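Local coordinates for Alr4995 protein (PDB 6LRF) that probably acts as a bifunctional enzyme, combining an arginine dihydrolase module of the guanidine-modifying enzyme family with an ornithine cyclodeaminase module, at residues Ser83-Lys88 / Gly92-Phe97; Asn178-Tyr183 / Thr241-Gln246; Glu197-Pro202 / Asn280-Ser285; Asp530-Met535 / Leu558-Thr563; Lys572-Gly577 / Cys587-Ile592. One frame throughout, in Å; residues are numbered along the deposited sequence.

Contact 1. Residues Ser83-Lys88 / Gly92-Phe97; sequences SRFLHK and GEEPYF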
# COMPACT_ATOMS: atom_id res chain seq x y z
N SER B 83 51.25 -1.63 -17.47
CA SER B 83 49.85 -2.02 -17.42
C SER B 83 49.61 -3.40 -18.01
O SER B 83 50.23 -3.78 -19.01
CB SER B 83 48.98 -1.00 -18.16
OG SER B 83 48.88 0.19 -17.40
N ARG B 84 48.74 -4.15 -17.35
CA ARG B 84 48.13 -5.33 -17.93
C ARG B 84 46.63 -5.04 -18.09
O ARG B 84 45.90 -4.95 -17.09
CB ARG B 84 48.38 -6.57 -17.06
CG ARG B 84 47.74 -7.86 -17.58
CD ARG B 84 48.03 -8.12 -19.05
NE ARG B 84 47.46 -9.38 -19.53
CZ ARG B 84 47.53 -9.81 -20.79
NH1 ARG B 84 46.98 -10.97 -21.14
NH2 ARG B 84 48.14 -9.08 -21.72
N PHE B 85 46.17 -4.86 -19.33
CA PHE B 85 44.78 -4.41 -19.54
C PHE B 85 43.80 -5.57 -19.32
O PHE B 85 44.11 -6.72 -19.61
CB PHE B 85 44.59 -3.81 -20.95
CG PHE B 85 45.29 -2.49 -21.15
CD1 PHE B 85 44.67 -1.30 -20.77
CD2 PHE B 85 46.56 -2.44 -21.70
CE1 PHE B 85 45.31 -0.07 -20.96
CE2 PHE B 85 47.22 -1.21 -21.89
CZ PHE B 85 46.59 -0.02 -21.52
N LEU B 86 42.63 -5.24 -18.79
CA LEU B 86 41.55 -6.20 -18.60
C LEU B 86 41.01 -6.68 -19.94
O LEU B 86 40.93 -7.87 -20.20
CB LEU B 86 40.43 -5.58 -17.76
CG LEU B 86 39.12 -6.36 -17.62
CD1 LEU B 86 39.37 -7.64 -16.84
CD2 LEU B 86 38.08 -5.50 -16.93
N HIS B 87 40.66 -5.72 -20.79
CA HIS B 87 40.02 -6.00 -22.07
C HIS B 87 41.00 -6.26 -23.19
O HIS B 87 41.95 -5.50 -23.38
CB HIS B 87 39.11 -4.83 -22.47
CG HIS B 87 37.92 -4.66 -21.58
ND1 HIS B 87 37.79 -3.62 -20.69
CD2 HIS B 87 36.81 -5.42 -21.43
CE1 HIS B 87 36.65 -3.73 -20.05
NE2 HIS B 87 36.03 -4.81 -20.48
N LYS B 88 40.75 -7.32 -23.94
CA LYS B 88 41.60 -7.72 -25.06
C LYS B 88 41.77 -6.59 -26.09
O LYS B 88 42.77 -6.56 -26.81
CB LYS B 88 41.03 -8.97 -25.72
CG LYS B 88 39.54 -8.86 -26.08
CD LYS B 88 38.94 -10.20 -26.55
CE LYS B 88 37.43 -10.25 -26.30
NZ LYS B 88 36.87 -11.64 -26.36
N GLY B 92 46.83 -5.25 -26.93
CA GLY B 92 47.84 -5.18 -27.97
C GLY B 92 48.65 -3.90 -27.89
O GLY B 92 49.69 -3.76 -28.55
N GLU B 93 48.18 -2.95 -27.09
CA GLU B 93 48.94 -1.73 -26.84
C GLU B 93 50.20 -2.05 -26.03
O GLU B 93 51.19 -1.32 -26.11
CB GLU B 93 48.10 -0.70 -26.10
CG GLU B 93 46.79 -0.33 -26.76
CD GLU B 93 45.97 0.70 -25.95
OE1 GLU B 93 46.53 1.37 -25.05
OE2 GLU B 93 44.76 0.82 -26.22
N GLU B 94 50.16 -3.15 -25.28
CA GLU B 94 51.19 -3.45 -24.29
C GLU B 94 52.61 -3.58 -24.84
O GLU B 94 53.55 -3.01 -24.25
CB GLU B 94 50.80 -4.72 -23.52
CG GLU B 94 49.60 -4.48 -22.64
CD GLU B 94 49.04 -5.76 -22.02
OE1 GLU B 94 49.74 -6.79 -21.98
OE2 GLU B 94 47.88 -5.72 -21.55
N PRO B 95 52.81 -4.33 -25.95
CA PRO B 95 54.15 -4.34 -26.53
C PRO B 95 54.70 -2.95 -26.88
O PRO B 95 55.87 -2.68 -26.61
CB PRO B 95 53.97 -5.18 -27.80
CG PRO B 95 52.89 -6.11 -27.44
CD PRO B 95 51.92 -5.29 -26.64
N TYR B 96 53.86 -2.07 -27.43
CA TYR B 96 54.32 -0.76 -27.87
C TYR B 96 54.67 0.13 -26.69
O TYR B 96 55.66 0.87 -26.75
CB TYR B 96 53.26 -0.10 -28.75
CG TYR B 96 53.02 -0.93 -29.97
CD1 TYR B 96 53.95 -0.96 -31.01
CD2 TYR B 96 51.89 -1.74 -30.08
CE1 TYR B 96 53.75 -1.74 -32.13
CE2 TYR B 96 51.67 -2.52 -31.21
CZ TYR B 96 52.62 -2.51 -32.23
OH TYR B 96 52.45 -3.28 -33.36
N PHE B 97 53.87 0.04 -25.62
CA PHE B 97 54.16 0.80 -24.41
C PHE B 97 55.45 0.27 -23.78
O PHE B 97 56.34 1.05 -23.42
CB PHE B 97 52.98 0.72 -23.42
CG PHE B 97 51.80 1.58 -23.81
CD1 PHE B 97 51.99 2.81 -24.46
CD2 PHE B 97 50.50 1.18 -23.54
CE1 PHE B 97 50.92 3.62 -24.81
CE2 PHE B 97 49.42 2.00 -23.88
CZ PHE B 97 49.63 3.22 -24.52
O HOH W 1 51.38 -6.24 -19.33
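The carboxylate of Glu94 reaches across from the first turns of helix 93-103 and is held by Arg84 and Phe85 in the loop after strand 79-82, within the arginine dihydrolase module, which belongs to the guanidine-modifying (GME) family and so probably has its alpha/beta-propeller fold. Its two oxygens are divided between a side chain and a backbone. OE1 of Glu94 takes a salt bridge from Arg84 NH2 at 2.8 Å, on its syn side; the oxygen lies at the edge of the guanidinium, only 5° out of that plane. The two side chains cross at about a right angle, the guanidinium and carboxylate planes being steeply inclined, so this is a single-nitrogen grip and not a paired, coplanar one. OE2 of Glu94 accepts the backbone N-H of Phe85 at 2.9 Å from the anti side, in a nearly straight bond of 169° that ties the loop directly to the helix. With CG beside its own backbone N (chi1 -68°) and the chain extended beyond it, Glu94 slides alongside the Phe85 ring, its carboxylate nearly coplanar with the ring and CG at the ring edge.

Arg84 NE binds the carbonyl of Lys113, a second hold on the guanidinium. Further along the helix, Phe85 CZ and Phe97 CE2 meet edge against edge at 4.2 Å. Glu93 also approaches the Phe85 ring, at an oblique angle, but its carboxylate is salt-bridged to Arg90. A water bridges the two segments, donating to the carbonyl O of Ser83 at 2.7 Å and more weakly to Glu94 OE1.

Contact 2. Residues Asn178-Tyr183 / Thr241-Gln246; sequences NGYLLY and TGVGFQ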
# COMPACT_ATOMS: atom_id res chain seq x y z
N ASN B 178 51.26 21.24 -3.83
CA ASN B 178 51.00 21.94 -2.57
C ASN B 178 49.92 21.25 -1.73
O ASN B 178 49.12 21.89 -1.06
CB ASN B 178 50.60 23.39 -2.88
CG ASN B 178 50.71 24.30 -1.68
OD1 ASN B 178 51.54 24.08 -0.79
ND2 ASN B 178 49.87 25.34 -1.64
N GLY B 179 49.89 19.92 -1.81
CA GLY B 179 49.01 19.10 -0.98
C GLY B 179 47.53 19.04 -1.35
O GLY B 179 46.75 18.37 -0.68
N TYR B 180 47.14 19.72 -2.43
CA TYR B 180 45.72 19.79 -2.76
C TYR B 180 45.20 18.52 -3.44
O TYR B 180 45.95 17.78 -4.07
CB TYR B 180 45.45 21.00 -3.64
CG TYR B 180 45.51 22.29 -2.84
CD1 TYR B 180 46.68 23.04 -2.79
CD2 TYR B 180 44.41 22.71 -2.10
CE1 TYR B 180 46.74 24.21 -2.05
CE2 TYR B 180 44.46 23.87 -1.35
CZ TYR B 180 45.63 24.61 -1.33
OH TYR B 180 45.67 25.77 -0.58
N LEU B 181 43.91 18.26 -3.27
CA LEU B 181 43.29 17.09 -3.87
C LEU B 181 41.99 17.48 -4.53
O LEU B 181 41.06 17.93 -3.88
CB LEU B 181 43.02 16.00 -2.84
CG LEU B 181 42.17 14.87 -3.43
CD1 LEU B 181 42.94 14.10 -4.51
CD2 LEU B 181 41.66 13.91 -2.36
N LEU B 182 41.93 17.28 -5.84
CA LEU B 182 40.73 17.51 -6.62
C LEU B 182 40.05 16.18 -6.85
O LEU B 182 40.62 15.30 -7.50
CB LEU B 182 41.09 18.18 -7.95
CG LEU B 182 39.96 18.48 -8.93
CD1 LEU B 182 39.23 19.73 -8.49
CD2 LEU B 182 40.50 18.63 -10.35
N TYR B 183 38.86 15.99 -6.30
CA TYR B 183 38.22 14.69 -6.38
C TYR B 183 36.71 14.79 -6.28
O TYR B 183 36.16 15.80 -5.85
CB TYR B 183 38.77 13.75 -5.29
CG TYR B 183 38.21 13.93 -3.90
CD1 TYR B 183 37.55 12.89 -3.25
CD2 TYR B 183 38.35 15.13 -3.22
CE1 TYR B 183 37.04 13.04 -1.96
CE2 TYR B 183 37.85 15.30 -1.94
CZ TYR B 183 37.20 14.26 -1.31
OH TYR B 183 36.70 14.44 -0.04
N THR B 241 41.66 28.86 -8.57
CA THR B 241 42.35 30.15 -8.56
C THR B 241 42.39 30.71 -7.13
O THR B 241 43.35 31.36 -6.73
CB THR B 241 41.68 31.16 -9.51
OG1 THR B 241 40.27 31.17 -9.28
CG2 THR B 241 41.94 30.78 -10.96
N GLY B 242 41.33 30.42 -6.37
CA GLY B 242 41.26 30.79 -4.97
C GLY B 242 42.49 30.40 -4.16
O GLY B 242 42.94 31.18 -3.32
N VAL B 243 43.03 29.20 -4.39
CA VAL B 243 44.24 28.78 -3.68
C VAL B 243 45.49 28.85 -4.57
O VAL B 243 46.51 28.24 -4.26
CB VAL B 243 44.12 27.33 -3.12
CG1 VAL B 243 43.01 27.26 -2.07
CG2 VAL B 243 43.90 26.31 -4.24
N GLY B 244 45.40 29.60 -5.66
CA GLY B 244 46.58 29.93 -6.44
C GLY B 244 46.91 29.09 -7.66
O GLY B 244 48.00 29.23 -8.21
N PHE B 245 45.99 28.23 -8.10
CA PHE B 245 46.17 27.49 -9.35
C PHE B 245 45.69 28.31 -10.54
O PHE B 245 44.66 28.97 -10.47
CB PHE B 245 45.41 26.16 -9.32
CG PHE B 245 46.01 25.13 -8.42
CD1 PHE B 245 47.20 24.49 -8.76
CD2 PHE B 245 45.37 24.76 -7.24
CE1 PHE B 245 47.75 23.53 -7.94
CE2 PHE B 245 45.92 23.79 -6.41
CZ PHE B 245 47.11 23.18 -6.76
N GLN B 246 46.43 28.25 -11.65
CA GLN B 246 45.98 28.88 -12.89
C GLN B 246 45.32 27.84 -13.78
O GLN B 246 45.93 26.83 -14.14
CB GLN B 246 47.14 29.56 -13.63
CG GLN B 246 46.88 29.68 -15.13
CD GLN B 246 47.96 30.43 -15.91
OE1 GLN B 246 49.16 30.27 -15.66
NE2 GLN B 246 47.53 31.23 -16.88
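One face of the Tyr180 ring carries Val243: the methyl CG2 stands 4.0 Å from the ring centroid and 19° off the normal, a CH-pi contact displaced toward the rim. Phe245 turns its edge toward the face of Tyr180 in an offset edge-to-face pair, with centroids 5.6 Å apart and planes at 80°. The closest carbons of this pair are Tyr180 CD1 and Phe245 CE2, at 3.8 Å, so Phe245 works near the base of the tyrosine while Val243 occupies its hydroxyl end. There Tyr180 OH approaches Val243 CB to 3.4 Å, and CG1 of the valine lies equally near the oxygen.

Tyr180 and Val243 come at each other from opposite directions. In Val243, CG1 stands opposite the carbonyl carbon (chi1 -63°) and CG2 falls between the backbone N and that carbon, which presents both methyls to the phenol. An alanine in place of Tyr180 is likely to leave the Phe245 edge without its aromatic partner and Val243 CG2 without the ring it covers. Around the pair, Tyr180 also packs on Ile206 of strand 205-207, and Phe245 on Leu176.

The backbone turns sharply between Val243 and Phe245, which lets both reach the tyrosine. Helix 234-242 ends in a Schellman motif with Gly244, at positive phi, as its C-prime residue: Gly244 N bonds Thr241 O at 2.9 Å and Phe245 N returns to Leu240 O. The contact thus packs a Schellman-capped helix end against the residue leading into strand 181-183.

Contact 3. Residues Glu197-Pro202 / Asn280-Ser285; sequences EMRVAP and NVYVES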
# COMPACT_ATOMS: atom_id res chain seq x y z
N GLU B 197 39.67 11.35 3.78
CA GLU B 197 39.45 12.41 4.74
C GLU B 197 40.46 12.32 5.90
O GLU B 197 40.80 13.33 6.49
CB GLU B 197 37.99 12.39 5.22
CG GLU B 197 37.01 12.88 4.12
CD GLU B 197 35.57 12.40 4.31
OE1 GLU B 197 35.24 11.92 5.41
OE2 GLU B 197 34.76 12.51 3.37
N MSE B 198 40.98 11.12 6.18
CA MSE B 198 42.05 11.00 7.19
C MSE B 198 43.42 11.47 6.68
O MSE B 198 44.25 11.93 7.47
CB MSE B 198 42.17 9.55 7.68
CG MSE B 198 41.11 9.15 8.71
SE MSE B 198 41.34 7.31 9.34
CE MSE B 198 41.08 6.35 7.67
N ARG B 199 43.66 11.36 5.38
CA ARG B 199 44.99 11.64 4.82
C ARG B 199 45.10 13.06 4.26
O ARG B 199 46.21 13.60 4.10
CB ARG B 199 45.31 10.64 3.71
CG ARG B 199 45.46 9.21 4.21
CD ARG B 199 46.80 9.03 4.85
NE ARG B 199 47.05 7.65 5.27
CZ ARG B 199 48.23 7.06 5.14
NH1 ARG B 199 49.25 7.72 4.59
NH2 ARG B 199 48.39 5.81 5.56
N VAL B 200 43.96 13.66 3.95
CA VAL B 200 43.95 15.01 3.39
C VAL B 200 43.06 15.91 4.25
O VAL B 200 41.88 15.62 4.44
CB VAL B 200 43.43 15.02 1.94
CG1 VAL B 200 43.52 16.42 1.35
CG2 VAL B 200 44.21 14.03 1.10
N ALA B 201 43.65 16.99 4.77
CA ALA B 201 42.95 17.99 5.58
C ALA B 201 41.89 18.73 4.76
O ALA B 201 42.09 18.95 3.56
CB ALA B 201 43.95 18.99 6.19
N PRO B 202 40.77 19.14 5.40
CA PRO B 202 39.61 19.74 4.72
C PRO B 202 39.90 20.96 3.85
O PRO B 202 39.23 21.15 2.83
CB PRO B 202 38.69 20.13 5.89
CG PRO B 202 39.07 19.21 6.99
CD PRO B 202 40.55 19.01 6.85
N ASN B 280 54.90 -0.10 1.61
CA ASN B 280 53.93 -0.40 2.65
C ASN B 280 52.59 -0.79 2.04
O ASN B 280 52.03 -0.04 1.23
CB ASN B 280 53.78 0.80 3.57
CG ASN B 280 53.14 0.44 4.87
OD1 ASN B 280 53.41 -0.63 5.42
ND2 ASN B 280 52.28 1.31 5.36
N VAL B 281 52.08 -1.97 2.40
CA VAL B 281 50.78 -2.43 1.90
C VAL B 281 49.79 -2.62 3.06
O VAL B 281 50.16 -3.14 4.12
CB VAL B 281 50.88 -3.77 1.07
CG1 VAL B 281 52.18 -3.84 0.29
CG2 VAL B 281 50.76 -5.01 1.96
N TYR B 282 48.55 -2.20 2.86
CA TYR B 282 47.50 -2.49 3.85
C TYR B 282 46.60 -3.63 3.38
O TYR B 282 45.83 -4.19 4.17
CB TYR B 282 46.68 -1.24 4.14
CG TYR B 282 47.51 -0.12 4.71
CD1 TYR B 282 47.81 -0.07 6.07
CD2 TYR B 282 48.02 0.87 3.89
CE1 TYR B 282 48.59 0.96 6.59
CE2 TYR B 282 48.80 1.89 4.40
CZ TYR B 282 49.08 1.93 5.75
OH TYR B 282 49.85 2.96 6.25
N VAL B 283 46.72 -3.99 2.10
CA VAL B 283 45.98 -5.11 1.55
C VAL B 283 46.33 -6.39 2.31
O VAL B 283 47.51 -6.69 2.56
CB VAL B 283 46.27 -5.28 0.04
CG1 VAL B 283 45.53 -6.48 -0.53
CG2 VAL B 283 45.89 -4.00 -0.70
N GLU B 284 45.29 -7.12 2.71
CA GLU B 284 45.42 -8.38 3.43
C GLU B 284 44.77 -9.54 2.67
O GLU B 284 43.85 -9.35 1.89
CB GLU B 284 44.79 -8.29 4.81
CG GLU B 284 45.55 -7.46 5.79
CD GLU B 284 44.88 -7.45 7.14
OE1 GLU B 284 43.78 -8.06 7.27
OE2 GLU B 284 45.45 -6.86 8.08
N SER B 285 45.26 -10.75 2.95
CA SER B 285 44.81 -11.95 2.27
C SER B 285 44.67 -13.07 3.27
O SER B 285 45.40 -13.12 4.26
CB SER B 285 45.79 -12.35 1.17
OG SER B 285 45.44 -11.73 -0.05
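A sparse surface contact between two long side chains joins the last turn of helix 190-199 to the short break near the start of strand 280-292, bringing Arg199 against Tyr282. The evidence for its slightness is direct: the nearest CA atoms, those of Arg199 and Tyr282, are 14.4 Å apart, and only 56 Å² is buried in total. The two side chains approach from opposite directions. Arg199 bends at chi2 (-78°) and brings NH2 to 3.3 Å from Tyr282 OH, the hydroxyl lying at the guanidinium edge and in its plane. Guanidinium and phenol ring are almost perpendicular, at 84°, which excludes a parallel stack between them; NH2 is also 3.9 Å from Tyr282 CZ.

Both polar ends are bonded to Glu155, outside the two segments, on strand 155-160, which neighbours strand 280-292 in the mixed sheet. Glu155 OE1 forms a salt bridge with Arg199 NH1, and Glu155 OE2 is hydrogen-bonded to Tyr282 OH. Trp131 adds a cation-pi contact to Arg199, while Leu157 of strand 155-160 touches both Arg199 and Tyr282.

The chemistry is therefore that of a shared anion: one carboxylate serves an arginine from the helix and a tyrosine from the strand. Its negative charge probably offsets that of the guanidinium and may help to keep the phenol in its neutral form.

Contact 4. Residues Asp530-Met535 / Leu558-Thr563; sequences DIEQNM and LKVINT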
# COMPACT_ATOMS: atom_id res chain seq x y z
N ASP B 530 21.90 8.64 12.79
CA ASP B 530 22.47 9.91 12.39
C ASP B 530 23.97 9.91 12.66
O ASP B 530 24.78 10.32 11.82
CB ASP B 530 21.81 11.06 13.14
CG ASP B 530 22.54 12.40 12.93
OD1 ASP B 530 22.50 12.94 11.80
OD2 ASP B 530 23.11 12.91 13.92
N ILE B 531 24.35 9.43 13.84
CA ILE B 531 25.76 9.42 14.19
C ILE B 531 26.49 8.40 13.30
O ILE B 531 27.54 8.71 12.78
CB ILE B 531 25.95 9.12 15.67
CG1 ILE B 531 25.36 10.29 16.48
CG2 ILE B 531 27.42 8.93 15.99
CD1 ILE B 531 25.35 10.09 17.99
N GLU B 532 25.90 7.23 13.07
CA GLU B 532 26.53 6.25 12.19
C GLU B 532 26.76 6.79 10.77
O GLU B 532 27.83 6.62 10.20
CB GLU B 532 25.69 4.97 12.10
CG GLU B 532 26.42 3.81 11.43
CD GLU B 532 25.49 2.68 11.02
OE1 GLU B 532 24.33 2.62 11.47
OE2 GLU B 532 25.93 1.85 10.20
N GLN B 533 25.75 7.45 10.21
CA GLN B 533 25.85 7.96 8.85
C GLN B 533 26.96 8.99 8.76
O GLN B 533 27.66 9.07 7.74
CB GLN B 533 24.52 8.58 8.39
CG GLN B 533 24.67 9.67 7.30
CD GLN B 533 23.35 10.43 7.02
OE1 GLN B 533 22.48 9.92 6.33
NE2 GLN B 533 23.23 11.65 7.56
N ASN B 534 27.14 9.77 9.82
CA ASN B 534 28.10 10.86 9.79
C ASN B 534 29.52 10.42 10.15
O ASN B 534 30.48 10.99 9.65
CB ASN B 534 27.63 11.99 10.70
CG ASN B 534 26.56 12.85 10.04
OD1 ASN B 534 26.88 13.78 9.31
ND2 ASN B 534 25.29 12.51 10.26
N MSE B 535 29.64 9.42 11.01
CA MSE B 535 30.95 8.90 11.38
C MSE B 535 31.48 7.89 10.36
O MSE B 535 32.66 7.90 10.03
CB MSE B 535 30.91 8.23 12.75
CG MSE B 535 30.84 9.15 13.95
SE MSE B 535 30.88 8.06 15.58
CE MSE B 535 32.62 7.23 15.31
N LEU B 558 26.75 -1.20 16.10
CA LEU B 558 27.20 -1.52 17.45
C LEU B 558 28.45 -0.74 17.84
O LEU B 558 28.59 -0.33 18.99
CB LEU B 558 27.45 -3.03 17.59
CG LEU B 558 26.28 -3.84 18.12
CD1 LEU B 558 26.05 -3.52 19.60
CD2 LEU B 558 25.02 -3.57 17.31
N LYS B 559 29.37 -0.55 16.88
CA LYS B 559 30.56 0.25 17.14
C LYS B 559 30.20 1.65 17.57
O LYS B 559 30.79 2.20 18.50
CB LYS B 559 31.47 0.33 15.90
CG LYS B 559 32.52 1.43 16.01
CD LYS B 559 33.63 1.27 14.97
CE LYS B 559 34.82 2.17 15.30
NZ LYS B 559 36.06 1.74 14.58
N VAL B 560 29.23 2.24 16.88
CA VAL B 560 28.83 3.59 17.21
C VAL B 560 28.23 3.65 18.61
O VAL B 560 28.53 4.55 19.39
CB VAL B 560 27.81 4.15 16.18
CG1 VAL B 560 27.12 5.41 16.72
CG2 VAL B 560 28.50 4.42 14.84
N ILE B 561 27.40 2.66 18.94
CA ILE B 561 26.74 2.65 20.24
C ILE B 561 27.79 2.50 21.33
O ILE B 561 27.80 3.27 22.30
CB ILE B 561 25.70 1.53 20.33
CG1 ILE B 561 24.51 1.89 19.41
CG2 ILE B 561 25.25 1.33 21.78
CD1 ILE B 561 23.46 0.78 19.28
N ASN B 562 28.68 1.53 21.16
CA ASN B 562 29.77 1.34 22.11
C ASN B 562 30.67 2.57 22.28
O ASN B 562 31.10 2.90 23.39
CB ASN B 562 30.63 0.15 21.68
CG ASN B 562 31.50 -0.34 22.80
OD1 ASN B 562 30.99 -0.76 23.83
ND2 ASN B 562 32.83 -0.29 22.61
N THR B 563 30.97 3.25 21.19
CA THR B 563 31.83 4.43 21.24
C THR B 563 31.17 5.57 22.03
O THR B 563 31.82 6.23 22.85
CB THR B 563 32.20 4.89 19.81
OG1 THR B 563 32.92 3.84 19.16
CG2 THR B 563 33.06 6.14 19.84
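Val560 of helix 554-567 projects against helix 524-536 and makes the close part of this contact. Its CG1 meets Ile531 CG2 at 3.6 Å, the shortest approach between the segments, while CG2 lies 3.8 Å from Glu532 CA and so rests directly on the backbone of the facing helix. The torsion explains the division of labour: with CG1 opposite the backbone N (chi1 165°), one methyl is directed to the isoleucine and the other to the glutamate. Glu532 crosses Val560 at about a right angle, offering CB and CG to the methyl; its carboxylate turns to other partners, Thr538, Leu540 N and His557.

The looser side is where selenomethionine Met535 brings SE to 4.4 Å from Val560 CG2, and Met535 is partly exposed. Thr563 also starts toward the facing helix but stops short of touching it, and its hydroxyl is spent on its own helix: Thr563 OG1 donates to Lys559 O at 2.8 Å, from above the carbonyl plane and on the opposite face from Thr563 N.

An alanine at Val560 would probably open a gap between the two helices, leaving Ile531 CG2 and the Glu532 backbone without the methyls that cover them.

The axes of the short segments pass 9.6 Å apart at 105°, so the helices cross steeply and meet over a small patch centred on the valine. Such a crossing is apolar helix-on-helix packing, here joining helix 524-536, which follows strand 519-523 of the parallel sheet, to helix 554-567 in the module assigned to a Rossmann fold.

Contact 5. Residues Lys572-Gly577 / Cys587-Ile592; sequences KGVESG and CVRNQI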
# COMPACT_ATOMS: atom_id res chain seq x y z
N LYS B 572 29.81 14.78 24.69
CA LYS B 572 31.23 14.52 24.85
C LYS B 572 31.83 13.92 23.57
O LYS B 572 33.00 14.15 23.26
CB LYS B 572 31.47 13.61 26.06
CG LYS B 572 31.23 14.36 27.37
CD LYS B 572 31.65 13.58 28.60
CE LYS B 572 31.45 14.44 29.86
NZ LYS B 572 31.57 13.65 31.12
N GLY B 573 31.01 13.19 22.82
CA GLY B 573 31.42 12.69 21.52
C GLY B 573 31.68 13.82 20.53
O GLY B 573 32.57 13.74 19.69
N VAL B 574 30.90 14.90 20.63
CA VAL B 574 31.14 16.08 19.80
C VAL B 574 32.37 16.85 20.30
O VAL B 574 33.25 17.19 19.51
CB VAL B 574 29.90 17.01 19.80
CG1 VAL B 574 30.22 18.34 19.11
CG2 VAL B 574 28.74 16.31 19.10
N GLU B 575 32.44 17.08 21.60
CA GLU B 575 33.57 17.78 22.20
C GLU B 575 34.91 17.09 21.89
O GLU B 575 35.88 17.75 21.54
CB GLU B 575 33.40 17.88 23.71
CG GLU B 575 32.27 18.81 24.13
CD GLU B 575 32.12 18.90 25.63
OE1 GLU B 575 31.86 17.86 26.28
OE2 GLU B 575 32.27 20.02 26.17
N SER B 576 34.95 15.78 22.01
CA SER B 576 36.17 15.05 21.69
C SER B 576 36.49 15.04 20.19
O SER B 576 37.49 14.47 19.78
CB SER B 576 36.07 13.61 22.19
OG SER B 576 35.29 12.86 21.27
N GLY B 577 35.63 15.64 19.37
CA GLY B 577 35.85 15.67 17.94
C GLY B 577 35.60 14.39 17.16
O GLY B 577 35.97 14.31 15.99
N CYS B 587 22.62 19.90 17.03
CA CYS B 587 21.90 20.17 18.28
C CYS B 587 22.89 20.55 19.38
O CYS B 587 22.66 21.51 20.12
CB CYS B 587 21.06 18.97 18.73
SG CYS B 587 19.58 18.74 17.75
N VAL B 588 23.99 19.81 19.47
CA VAL B 588 24.98 20.12 20.49
C VAL B 588 25.65 21.48 20.21
O VAL B 588 25.73 22.32 21.10
CB VAL B 588 26.04 19.00 20.61
CG1 VAL B 588 27.18 19.43 21.51
CG2 VAL B 588 25.39 17.71 21.14
N ARG B 589 26.06 21.71 18.97
CA ARG B 589 26.80 22.94 18.65
C ARG B 589 25.95 24.20 18.77
O ARG B 589 26.46 25.27 19.10
CB ARG B 589 27.39 22.85 17.24
CG ARG B 589 28.74 22.12 17.17
CD ARG B 589 29.89 22.92 17.83
NE ARG B 589 31.20 22.32 17.54
CZ ARG B 589 31.95 21.67 18.43
NH1 ARG B 589 31.54 21.54 19.69
NH2 ARG B 589 33.13 21.15 18.06
N ASN B 590 24.66 24.08 18.51
CA ASN B 590 23.79 25.24 18.59
C ASN B 590 22.94 25.26 19.86
O ASN B 590 22.07 26.11 20.02
CB ASN B 590 22.91 25.32 17.35
CG ASN B 590 23.72 25.53 16.08
OD1 ASN B 590 24.03 26.66 15.70
ND2 ASN B 590 24.07 24.44 15.41
N GLN B 591 23.22 24.32 20.75
CA GLN B 591 22.53 24.23 22.04
C GLN B 591 21.01 24.14 21.88
O GLN B 591 20.26 24.83 22.56
CB GLN B 591 22.91 25.40 22.92
CG GLN B 591 24.42 25.57 23.04
CD GLN B 591 24.82 27.00 23.23
OE1 GLN B 591 24.60 27.57 24.30
NE2 GLN B 591 25.38 27.62 22.19
N ILE B 592 20.57 23.28 20.97
CA ILE B 592 19.16 22.92 20.82
C ILE B 592 18.91 21.72 21.73
O ILE B 592 19.60 20.69 21.60
CB ILE B 592 18.83 22.57 19.36
CG1 ILE B 592 19.36 23.67 18.43
CG2 ILE B 592 17.35 22.36 19.17
CD1 ILE B 592 18.69 25.02 18.69
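Val574 lays its CG1 methyl over one face of the Arg589 guanidinium, 3.5 Å above the plane and offset toward the rim. The nearest atom there is Arg589 NH1, also 3.5 Å from Val574 CG1, with CZ only slightly farther. The two side chains slide past each other in opposite directions; with a bend at chi2 (-69°), the arginine chain runs out from its own helix toward helix 570-575. NE is weakly hydrogen-bonded to Tyr585 OH, so the flat group has a polar tether besides the methyl on its face.

Next to it, Val574 and Val588 run antiparallel as side chains: CG1 of Val574 and CG1 of Val588 are 4.0 Å apart, and CG2 of Val574 is 4.1 Å from Val588 CB. This small apolar seam lies on the more buried side, while Arg589 is exposed at its margin.

Both helices stop close by. Gly577 ends helix 570-575 at positive phi, with Gly577 N bonded to Val574 O at 2.8 Å. Gln591 plays the C-prime part for helix 583-589, where Ile592 N reaches Cys587 O at 2.9 Å. The contact therefore pairs the C-terminal turns of two short helices, each closed by a Schellman motif, within the Rossmann-type module.

In the fold
Four of the five contacts fall in two regions of the chain, and contact 3 reaches from the first of them to strand 280-292. Contacts 1 and 2 both lie in the GME-like region, yet their centres are 33 Å apart and their nearest atoms about 20 Å. Contact 3 touches contact 2 where Leu181 CB meets Val200 CG1 at 4.2 Å, and its nearest atoms come within about 6 Å of contact 4 without touching. Contacts 4 and 5 share the Rossmann-type region, with centres 15 Å apart, and helix 554-567 of the former is followed directly by helix 570-575 of the latter. Contacts 1 and 5 are the most widely separated, 53 Å between centres. The structure is unliganded, so no bound substrate marks a site.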